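Local coordinates for protein first ORF in transposon ISC1904 (Sulfolobus solfataricus, PDB 3ILX) that probably binds DNA and exchanges its strands as a transposon-encoded serine recombinase, this chain being its resolvase-type domain, at residues Phe52-Leu55 against Leu56-Leu60; Glu105-Leu108 against Val109-Ala113. All coordinates share one frame; numbering follows the deposited sequence.

Contact 1: residues Phe52-Leu55 against Leu56-Leu60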
loop_
_atom_site.group_PDB
_atom_site.type_symbol
_atom_site.label_atom_id
_atom_site.label_comp_id
_atom_site.label_asym_id
_atom_site.label_seq_id
_atom_site.Cartn_x
_atom_site.Cartn_y
_atom_site.Cartn_z
ATOM N N PHE A 52 6.430 0.417 -13.098
ATOM C CA PHE A 52 5.617 1.193 -12.144
ATOM C C PHE A 52 6.405 2.368 -11.582
ATOM O O PHE A 52 5.851 3.459 -11.419
ATOM C CB PHE A 52 5.149 0.289 -11.005
ATOM C CG PHE A 52 4.546 1.018 -9.820
ATOM C CD1 PHE A 52 3.205 1.403 -9.826
ATOM C CD2 PHE A 52 5.298 1.217 -8.656
ATOM C CE1 PHE A 52 2.661 2.061 -8.716
ATOM C CE2 PHE A 52 4.746 1.821 -7.551
ATOM C CZ PHE A 52 3.394 2.239 -7.591
ATOM N N LEU A 53 7.686 2.123 -11.286
ATOM C CA LEU A 53 8.594 3.160 -10.799
ATOM C C LEU A 53 8.870 4.257 -11.842
ATOM O O LEU A 53 8.847 5.445 -11.498
ATOM C CB LEU A 53 9.903 2.550 -10.294
ATOM C CG LEU A 53 9.786 1.721 -9.024
ATOM C CD1 LEU A 53 11.148 1.085 -8.678
ATOM C CD2 LEU A 53 9.271 2.606 -7.871
ATOM N N LYS A 54 9.091 3.862 -13.104
ATOM C CA LYS A 54 9.204 4.838 -14.204
ATOM C C LYS A 54 7.938 5.709 -14.241
ATOM O O LYS A 54 8.003 6.951 -14.238
ATOM C CB LYS A 54 9.422 4.135 -15.541
ATOM C CG LYS A 54 9.430 5.070 -16.758
ATOM C CD LYS A 54 9.509 4.255 -18.049
ATOM C CE LYS A 54 9.145 5.088 -19.293
ATOM N NZ LYS A 54 10.215 6.087 -19.544
ATOM N N LEU A 55 6.792 5.047 -14.221
ATOM C CA LEU A 55 5.511 5.726 -14.243
ATOM C C LEU A 55 5.329 6.715 -13.082
ATOM O O LEU A 55 4.948 7.856 -13.309
ATOM C CB LEU A 55 4.363 4.705 -14.259
ATOM C CG LEU A 55 2.920 5.230 -14.262
ATOM C CD1 LEU A 55 2.653 6.287 -15.362
ATOM C CD2 LEU A 55 1.926 4.034 -14.398
ATOM N N LEU A 56 5.540 6.247 -11.849
ATOM C CA LEU A 56 5.395 7.085 -10.653
ATOM C C LEU A 56 6.303 8.325 -10.717
ATOM O O LEU A 56 5.890 9.435 -10.348
ATOM C CB LEU A 56 5.731 6.267 -9.391
ATOM C CG LEU A 56 5.801 6.973 -8.039
ATOM C CD1 LEU A 56 4.471 7.634 -7.787
ATOM C CD2 LEU A 56 6.096 5.954 -6.924
ATOM N N ARG A 57 7.548 8.128 -11.144
ATOM C CA ARG A 57 8.481 9.234 -11.278
ATOM C C ARG A 57 8.040 10.200 -12.370
ATOM O O ARG A 57 8.169 11.407 -12.211
ATOM C CB ARG A 57 9.903 8.724 -11.524
ATOM C CG ARG A 57 10.459 8.062 -10.286
ATOM C CD ARG A 57 11.629 7.134 -10.573
ATOM N NE ARG A 57 11.959 6.421 -9.340
ATOM C CZ ARG A 57 12.743 5.353 -9.256
ATOM N NH1 ARG A 57 13.286 4.826 -10.347
ATOM N NH2 ARG A 57 12.980 4.808 -8.072
HETATM N N MSE A 58 7.492 9.676 -13.463
HETATM C CA MSE A 58 7.010 10.561 -14.509
HETATM C C MSE A 58 5.847 11.433 -14.021
HETATM O O MSE A 58 5.790 12.609 -14.347
HETATM C CB MSE A 58 6.584 9.771 -15.747
HETATM C CG MSE A 58 7.744 9.256 -16.567
HETATM SE SE MSE A 58 6.997 8.238 -18.055
HETATM C CE MSE A 58 6.608 9.747 -19.248
ATOM N N ILE A 59 4.912 10.833 -13.283
ATOM C CA ILE A 59 3.763 11.583 -12.747
ATOM C C ILE A 59 4.274 12.701 -11.845
ATOM O O ILE A 59 3.882 13.862 -11.986
ATOM C CB ILE A 59 2.804 10.670 -11.950
ATOM C CG1 ILE A 59 2.131 9.661 -12.878
ATOM C CG2 ILE A 59 1.730 11.495 -11.185
ATOM C CD1 ILE A 59 1.470 8.466 -12.149
ATOM N N LEU A 60 5.167 12.328 -10.928
ATOM C CA LEU A 60 5.772 13.235 -9.964
ATOM C C LEU A 60 6.595 14.339 -10.623
ATOM O O LEU A 60 6.741 15.428 -10.047
ATOM C CB LEU A 60 6.651 12.455 -8.983
ATOM C CG LEU A 60 5.941 11.616 -7.913
ATOM C CD1 LEU A 60 6.913 10.591 -7.258
ATOM C CD2 LEU A 60 5.278 12.516 -6.864
#

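Contact 2: residues Glu105-Leu108 against Val109-Ala113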
loop_
_atom_site.group_PDB
_atom_site.type_symbol
_atom_site.label_atom_id
_atom_site.label_comp_id
_atom_site.label_asym_id
_atom_site.label_seq_id
_atom_site.Cartn_x
_atom_site.Cartn_y
_atom_site.Cartn_z
ATOM N N GLU A 105 -7.423 -15.966 -9.852
ATOM C CA GLU A 105 -7.392 -16.603 -8.559
ATOM C C GLU A 105 -5.956 -16.806 -8.103
ATOM O O GLU A 105 -5.623 -16.494 -6.961
ATOM C CB GLU A 105 -8.126 -17.944 -8.608
ATOM C CG GLU A 105 -7.935 -18.759 -7.332
ATOM C CD GLU A 105 -8.924 -19.887 -7.201
ATOM O OE1 GLU A 105 -9.837 -19.989 -8.040
ATOM O OE2 GLU A 105 -8.802 -20.661 -6.239
ATOM N N GLU A 106 -5.127 -17.336 -8.992
ATOM C CA GLU A 106 -3.718 -17.621 -8.698
ATOM C C GLU A 106 -2.988 -16.378 -8.194
ATOM O O GLU A 106 -2.101 -16.487 -7.352
ATOM C CB GLU A 106 -3.018 -18.164 -9.958
ATOM C CG GLU A 106 -1.529 -18.497 -9.781
ATOM C CD GLU A 106 -0.786 -18.752 -11.107
ATOM O OE1 GLU A 106 -1.429 -19.072 -12.138
ATOM O OE2 GLU A 106 0.461 -18.626 -11.111
ATOM N N GLU A 107 -3.355 -15.212 -8.728
ATOM C CA GLU A 107 -2.663 -13.972 -8.404
ATOM C C GLU A 107 -3.006 -13.585 -6.956
ATOM O O GLU A 107 -2.111 -13.268 -6.153
ATOM C CB GLU A 107 -2.998 -12.834 -9.391
ATOM C CG GLU A 107 -2.410 -11.470 -8.917
ATOM C CD GLU A 107 -2.586 -10.308 -9.901
ATOM O OE1 GLU A 107 -3.106 -10.525 -11.010
ATOM O OE2 GLU A 107 -2.193 -9.163 -9.549
ATOM N N LEU A 108 -4.284 -13.666 -6.612
ATOM C CA LEU A 108 -4.705 -13.314 -5.264
ATOM C C LEU A 108 -4.095 -14.222 -4.199
ATOM O O LEU A 108 -3.741 -13.730 -3.117
ATOM C CB LEU A 108 -6.195 -13.390 -5.120
ATOM C CG LEU A 108 -7.077 -12.392 -5.849
ATOM C CD1 LEU A 108 -8.474 -12.949 -5.863
ATOM C CD2 LEU A 108 -7.032 -11.025 -5.142
ATOM N N VAL A 109 -4.006 -15.522 -4.511
ATOM C CA VAL A 109 -3.501 -16.528 -3.581
ATOM C C VAL A 109 -2.009 -16.294 -3.375
ATOM O O VAL A 109 -1.481 -16.395 -2.258
ATOM C CB VAL A 109 -3.782 -17.964 -4.118
ATOM C CG1 VAL A 109 -3.027 -19.030 -3.362
ATOM C CG2 VAL A 109 -5.313 -18.275 -4.101
ATOM N N GLU A 110 -1.333 -15.987 -4.471
ATOM C CA GLU A 110 0.077 -15.688 -4.450
ATOM C C GLU A 110 0.355 -14.434 -3.629
ATOM O O GLU A 110 1.316 -14.399 -2.848
ATOM C CB GLU A 110 0.562 -15.496 -5.870
ATOM C CG GLU A 110 2.008 -15.165 -5.983
ATOM C CD GLU A 110 2.378 -14.705 -7.388
ATOM O OE1 GLU A 110 1.694 -15.087 -8.378
ATOM O OE2 GLU A 110 3.348 -13.938 -7.496
ATOM N N ASP A 111 -0.463 -13.399 -3.815
ATOM C CA ASP A 111 -0.299 -12.149 -3.050
ATOM C C ASP A 111 -0.574 -12.372 -1.552
ATOM O O ASP A 111 0.192 -11.914 -0.680
ATOM C CB ASP A 111 -1.220 -11.057 -3.607
ATOM C CG ASP A 111 -0.642 -10.361 -4.843
ATOM O OD1 ASP A 111 0.525 -10.650 -5.266
ATOM O OD2 ASP A 111 -1.368 -9.483 -5.381
ATOM N N LEU A 112 -1.638 -13.107 -1.249
ATOM C CA LEU A 112 -1.899 -13.462 0.147
ATOM C C LEU A 112 -0.739 -14.269 0.776
ATOM O O LEU A 112 -0.330 -13.981 1.898
ATOM C CB LEU A 112 -3.234 -14.172 0.310
ATOM C CG LEU A 112 -3.747 -14.285 1.754
ATOM C CD1 LEU A 112 -3.672 -12.961 2.541
ATOM C CD2 LEU A 112 -5.185 -14.771 1.682
ATOM N N ALA A 113 -0.197 -15.230 0.043
ATOM C CA ALA A 113 0.947 -16.011 0.546
ATOM C C ALA A 113 2.169 -15.115 0.839
ATOM O O ALA A 113 2.891 -15.301 1.840
ATOM C CB ALA A 113 1.323 -17.118 -0.470
HETATM O O HOH W 1 -0.798 -8.301 -7.527
#

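Contact 1: residues Phe52-Leu55 against Leu56-Leu60
The guanidinium group of Arg57 carries Leu53 on one face: Leu53 CB is centred over the group, 4.0 Å off its plane. On the same side of the plane, Leu53 CD1 lies over the NH2 end, 4.2 Å from Arg57 NH2. Arg57 arrives there because its CG lies beside its own backbone N (chi1 -70°) and the chain then runs extended to NE, back over the preceding turn. Arg57 NH2 forms a salt bridge with Glu85 of the second subunit, so the group stacked on Leu53 also takes part in the subunit interface. The other flat group, the Phe52 ring, meets Leu56 obliquely, CE2 being 4.4 Å from Leu56 CD2, and Arg49 makes a cation-pi contact with it. Further along, Lys54 and the selenomethionine Met58 run alongside each other in the same direction, with Lys54 CE 4.0 Å from Met58 SE. Leu55 reaches Ile59 methyl to methyl, CD1 to CD1 at 4.1 Å. Beneath these pairs run the i to i+4 backbone hydrogen bonds of the helix, from Leu56 N to Phe52 O at 2.8 Å down to Ile59 N to Leu55 O at 3.0 Å. Helix 50-60 rests on the parallel sheet of the resolvase fold: Leu55 packs on Ile6 and Tyr8 of strand 4-11 and on Val67 of strand 64-69, while Ile59 meets Val64 and Val67. Helix 80-89 closes in beside it, with Leu83 against Phe52 and Val86 against Ile59.

Contact 2: residues Glu105-Leu108 against Val109-Ala113
Glu107 OE2 is gripped by a water and by Arg10, the water donating to it at 2.6 Å and Arg10 forming a salt bridge. The same water donates to Asp111 OD2 at 2.5 Å, bridging two acids one helical turn apart whose nearest oxygens, Glu107 OE2 and Asp111 OD2, stand 4.3 Å from each other. Their side chains run side by side, yet the carboxylate planes are turned 90° apart. Glu107 stretches out from a CG anti to its backbone N (chi1 172°), which carries its carboxylate well off the helix, where OE1 takes a salt bridge from Arg74. Asp111 is held at both oxygens: OD2 makes a salt bridge to Arg77 and OD1 a hydrogen bond to Ser43. Round the helix, Glu105 CG lies 4.2 Å from Val109 CG2, and both residues pack on Lys130 of the second subunit; Glu105 OE2 is hydrogen-bonded to Ser128 of that subunit. Among the i to i+4 backbone hydrogen bonds of the helix, Asp111 N to Glu107 O is 2.9 Å. Two buried carboxylates this close would probably repel, but the three arginines and the shared water probably offset much of that repulsion; this network ties the start of helix 105-125 to an arginine cluster that probably corresponds to the active-site region of serine recombinases.

Both contacts are i to i+4 pairings inside single helices of the resolvase-type domain, but they lie on opposite sides of the centre of the chain, with their own centres 25 Å apart and nearest atoms about 12 Å apart. Contact 1 belongs to a helix laid against the sheet, whereas contact 2 opens the long helix 105-125 that leads away from it. Strand 4-11 connects the two indirectly: Tyr8 packs under contact 1, and Arg10, two residues on, pairs with contact 2. Both also touch the second subunit of the dimer. Of the two, contact 2 is the one that touches the presumed active-site arginines.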